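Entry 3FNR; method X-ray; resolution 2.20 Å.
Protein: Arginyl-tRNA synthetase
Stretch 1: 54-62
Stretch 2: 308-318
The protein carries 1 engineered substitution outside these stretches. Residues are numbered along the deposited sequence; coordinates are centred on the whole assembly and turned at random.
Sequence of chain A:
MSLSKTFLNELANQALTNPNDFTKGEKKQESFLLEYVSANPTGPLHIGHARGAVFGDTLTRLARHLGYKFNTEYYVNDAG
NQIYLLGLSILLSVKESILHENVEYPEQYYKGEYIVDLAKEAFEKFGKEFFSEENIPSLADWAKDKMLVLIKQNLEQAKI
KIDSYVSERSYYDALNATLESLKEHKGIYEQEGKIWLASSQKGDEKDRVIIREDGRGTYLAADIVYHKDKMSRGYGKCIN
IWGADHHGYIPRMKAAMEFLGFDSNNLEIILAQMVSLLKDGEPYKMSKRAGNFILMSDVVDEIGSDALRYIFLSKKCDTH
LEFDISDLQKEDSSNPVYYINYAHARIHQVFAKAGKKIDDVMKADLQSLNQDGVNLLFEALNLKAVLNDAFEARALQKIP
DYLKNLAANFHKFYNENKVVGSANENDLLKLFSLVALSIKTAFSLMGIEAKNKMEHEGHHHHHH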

# COMPACT_ATOMS: atom_id res chain seq x y z
N VAL A 54 -2.00 1.13 0.54
CA VAL A 54 -1.35 1.89 1.63
C VAL A 54 -0.64 0.94 2.58
O VAL A 54 0.52 1.17 2.95
CB VAL A 54 -2.37 2.81 2.36
CG1 VAL A 54 -1.81 3.34 3.71
CG2 VAL A 54 -2.77 3.97 1.46
N PHE A 55 -1.32 -0.15 2.95
CA PHE A 55 -0.73 -1.18 3.80
C PHE A 55 0.54 -1.77 3.17
O PHE A 55 1.57 -1.89 3.84
CB PHE A 55 -1.74 -2.29 4.12
CG PHE A 55 -1.28 -3.27 5.18
CD1 PHE A 55 -1.63 -3.07 6.52
CD2 PHE A 55 -0.52 -4.39 4.84
CE1 PHE A 55 -1.21 -3.97 7.50
CE2 PHE A 55 -0.10 -5.30 5.83
CZ PHE A 55 -0.44 -5.09 7.16
N GLY A 56 0.48 -2.12 1.89
CA GLY A 56 1.62 -2.79 1.23
C GLY A 56 2.84 -1.91 1.07
O GLY A 56 3.98 -2.38 1.20
N ASP A 57 2.61 -0.63 0.80
CA ASP A 57 3.74 0.28 0.62
C ASP A 57 4.40 0.57 1.95
O ASP A 57 5.63 0.63 2.05
CB ASP A 57 3.31 1.59 -0.05
CG ASP A 57 4.50 2.47 -0.39
OD1 ASP A 57 4.58 3.59 0.14
OD2 ASP A 57 5.38 2.00 -1.15
N THR A 58 3.58 0.72 3.00
CA THR A 58 4.12 0.95 4.32
C THR A 58 4.90 -0.28 4.75
O THR A 58 6.05 -0.17 5.16
CB THR A 58 3.03 1.34 5.34
OG1 THR A 58 2.26 2.42 4.81
CG2 THR A 58 3.64 1.79 6.64
N LEU A 59 4.31 -1.47 4.59
CA LEU A 59 5.02 -2.74 4.84
C LEU A 59 6.38 -2.80 4.13
O LEU A 59 7.39 -3.15 4.74
CB LEU A 59 4.18 -3.93 4.35
CG LEU A 59 3.97 -5.20 5.18
CD1 LEU A 59 3.96 -6.38 4.24
CD2 LEU A 59 4.98 -5.42 6.31
N THR A 60 6.38 -2.46 2.84
CA THR A 60 7.59 -2.43 2.04
C THR A 60 8.64 -1.48 2.60
O THR A 60 9.78 -1.89 2.82
CB THR A 60 7.28 -2.02 0.58
OG1 THR A 60 6.25 -2.87 0.07
CG2 THR A 60 8.51 -2.17 -0.28
N ARG A 61 8.25 -0.23 2.85
CA ARG A 61 9.15 0.79 3.40
C ARG A 61 9.71 0.35 4.74
O ARG A 61 10.89 0.55 5.03
CB ARG A 61 8.42 2.11 3.57
CG ARG A 61 8.11 2.87 2.29
CD ARG A 61 7.20 4.05 2.60
NE ARG A 61 6.77 4.78 1.42
CZ ARG A 61 7.40 5.83 0.91
NH1 ARG A 61 8.52 6.27 1.48
NH2 ARG A 61 6.92 6.44 -0.16
N LEU A 62 8.85 -0.27 5.55
CA LEU A 62 9.24 -0.74 6.87
C LEU A 62 10.22 -1.91 6.77
O LEU A 62 11.28 -1.88 7.40
CB LEU A 62 8.01 -1.09 7.70
CG LEU A 62 8.21 -1.59 9.13
CD1 LEU A 62 9.01 -0.61 9.99
CD2 LEU A 62 6.86 -1.84 9.72
N LEU A 308 -4.62 10.21 3.65
CA LEU A 308 -4.88 8.86 3.11
C LEU A 308 -3.93 7.85 3.73
O LEU A 308 -4.36 6.78 4.20
CB LEU A 308 -4.73 8.82 1.58
CG LEU A 308 -5.25 7.53 0.95
CD1 LEU A 308 -6.64 7.71 0.39
CD2 LEU A 308 -4.32 7.04 -0.14
N ARG A 309 -2.65 8.20 3.76
CA ARG A 309 -1.63 7.34 4.30
C ARG A 309 -1.82 7.09 5.80
O ARG A 309 -1.41 6.06 6.32
CB ARG A 309 -0.23 7.92 4.04
CG ARG A 309 0.21 7.97 2.55
CD ARG A 309 0.16 6.61 1.86
NE ARG A 309 1.09 5.64 2.45
CZ ARG A 309 2.21 5.22 1.88
NH1 ARG A 309 2.59 5.68 0.70
NH2 ARG A 309 2.98 4.33 2.52
N TYR A 310 -2.45 8.03 6.50
CA TYR A 310 -2.70 7.88 7.92
C TYR A 310 -3.94 7.03 8.17
O TYR A 310 -3.86 6.01 8.87
CB TYR A 310 -2.85 9.23 8.64
CG TYR A 310 -2.87 9.05 10.15
CD1 TYR A 310 -4.05 8.73 10.84
CD2 TYR A 310 -1.69 9.16 10.89
CE1 TYR A 310 -4.06 8.53 12.23
CE2 TYR A 310 -1.68 8.97 12.27
CZ TYR A 310 -2.86 8.65 12.93
OH TYR A 310 -2.84 8.47 14.29
N ILE A 311 -5.06 7.48 7.63
CA ILE A 311 -6.37 6.89 7.86
C ILE A 311 -6.35 5.41 7.50
O ILE A 311 -6.80 4.58 8.29
CB ILE A 311 -7.45 7.62 7.03
CG1 ILE A 311 -7.67 9.03 7.57
CG2 ILE A 311 -8.77 6.86 7.05
CD1 ILE A 311 -8.34 9.97 6.57
N PHE A 312 -5.78 5.08 6.34
CA PHE A 312 -5.83 3.72 5.83
C PHE A 312 -4.87 2.74 6.51
O PHE A 312 -4.91 1.54 6.26
CB PHE A 312 -5.72 3.70 4.30
CG PHE A 312 -7.00 4.09 3.61
CD1 PHE A 312 -7.91 3.12 3.22
CD2 PHE A 312 -7.32 5.42 3.39
CE1 PHE A 312 -9.11 3.47 2.59
CE2 PHE A 312 -8.52 5.78 2.78
CZ PHE A 312 -9.41 4.80 2.38
N LEU A 313 -4.02 3.27 7.39
CA LEU A 313 -3.10 2.46 8.17
C LEU A 313 -3.54 2.34 9.63
O LEU A 313 -2.98 1.55 10.38
CB LEU A 313 -1.71 3.08 8.12
CG LEU A 313 -0.52 2.16 8.34
CD1 LEU A 313 -0.29 1.28 7.11
CD2 LEU A 313 0.71 3.00 8.65
N SER A 314 -4.58 3.09 10.00
CA SER A 314 -4.84 3.42 11.41
C SER A 314 -5.55 2.34 12.21
O SER A 314 -5.67 2.46 13.43
CB SER A 314 -5.62 4.74 11.50
OG SER A 314 -6.92 4.60 10.94
N LYS A 315 -6.03 1.29 11.55
CA LYS A 315 -6.64 0.19 12.28
C LYS A 315 -6.20 -1.15 11.69
O LYS A 315 -5.93 -1.24 10.48
CB LYS A 315 -8.17 0.33 12.30
CG LYS A 315 -8.93 -0.52 13.35
CD LYS A 315 -8.72 -0.08 14.81
CE LYS A 315 -7.59 -0.85 15.54
NZ LYS A 315 -7.71 -2.34 15.47
N LYS A 316 -6.12 -2.16 12.55
CA LYS A 316 -5.76 -3.54 12.18
C LYS A 316 -6.43 -3.97 10.88
O LYS A 316 -7.64 -3.77 10.70
CB LYS A 316 -6.11 -4.51 13.32
CG LYS A 316 -5.50 -5.91 13.20
CD LYS A 316 -5.72 -6.68 14.50
CE LYS A 316 -4.93 -7.99 14.54
NZ LYS A 316 -5.60 -9.10 13.80
N CYS A 317 -5.63 -4.55 9.99
CA CYS A 317 -5.95 -4.75 8.57
C CYS A 317 -7.21 -5.58 8.30
O CYS A 317 -7.97 -5.28 7.37
CB CYS A 317 -4.75 -5.37 7.84
SG CYS A 317 -4.70 -4.98 6.07
N ASP A 318 -7.43 -6.61 9.12
CA ASP A 318 -8.59 -7.48 8.97
C ASP A 318 -9.80 -7.05 9.82
O ASP A 318 -10.74 -7.83 10.03
CB ASP A 318 -8.22 -8.96 9.22
CG ASP A 318 -7.51 -9.19 10.56
OD1 ASP A 318 -7.14 -10.36 10.83
OD2 ASP A 318 -7.32 -8.24 11.35
O HOH W 1 0.95 4.71 5.28

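Val 54 is the first residue of the stretch, within a helix that begins earlier, and its CA-to-CB bond is directed toward the second stretch. A branched aliphatic side chain suits this buried position because its methyls together pack against Leu 308, Phe 312 and Leu 313: CG2 of Val 54 lies 3.8 Å from CD2 of Leu 308, and CG1 of Val 54 lies 4.0 Å from CB of Phe 312 and 4.3 Å from CD1 of Leu 313. The CA-to-CB bond of Phe 55 runs sideways to stretch 2, but the ring comes nearer to it, and SG of Cys 317 sits over one face, 3.9 Å from the centroid of the Phe 55 ring and only 21° off the ring normal. A polarizable sulfur packs well against an aromatic face, here beyond the turn that runs from Ile 311 to Ser 314. Gly 56 has no side chain and makes no contact with stretch 2.

Asp 57 supplies the negative charge that two arginines share. Its OD1 accepts hydrogen bonds from NH1 of Arg 309 at 2.9 Å and NH2 of Arg 309 at 3.0 Å, forming a salt bridge at the edge of the guanidinium. The same OD1 of Asp 57 also receives NE of Arg 61 at 2.8 Å, one helical turn on. One carboxylate oxygen is thus shared by two cations, which helps to explain how NE of Arg 61 can approach NH2 of Arg 309 to 4.0 Å.

Thr 58 uses its hydroxyl in several ways. OG1 of Thr 58 donates to the backbone O of Val 54 at 2.8 Å, and accepts from NH2 of Arg 309 at 3.1 Å and from water 1 at 2.7 Å. That water also donates to O of Arg 309 and accepts from its NE, tying the helices together. Arg 309 fits as a knob among Val 54, Asp 57, Thr 58 and Arg 61. Leu 59 and Thr 60 make no contact with stretch 2. The CA-to-CB bond of Arg 61 points toward stretch 2, and its positive guanidinium suits the place by pairing with Asp 57. Leu 62 makes no contact with stretch 2.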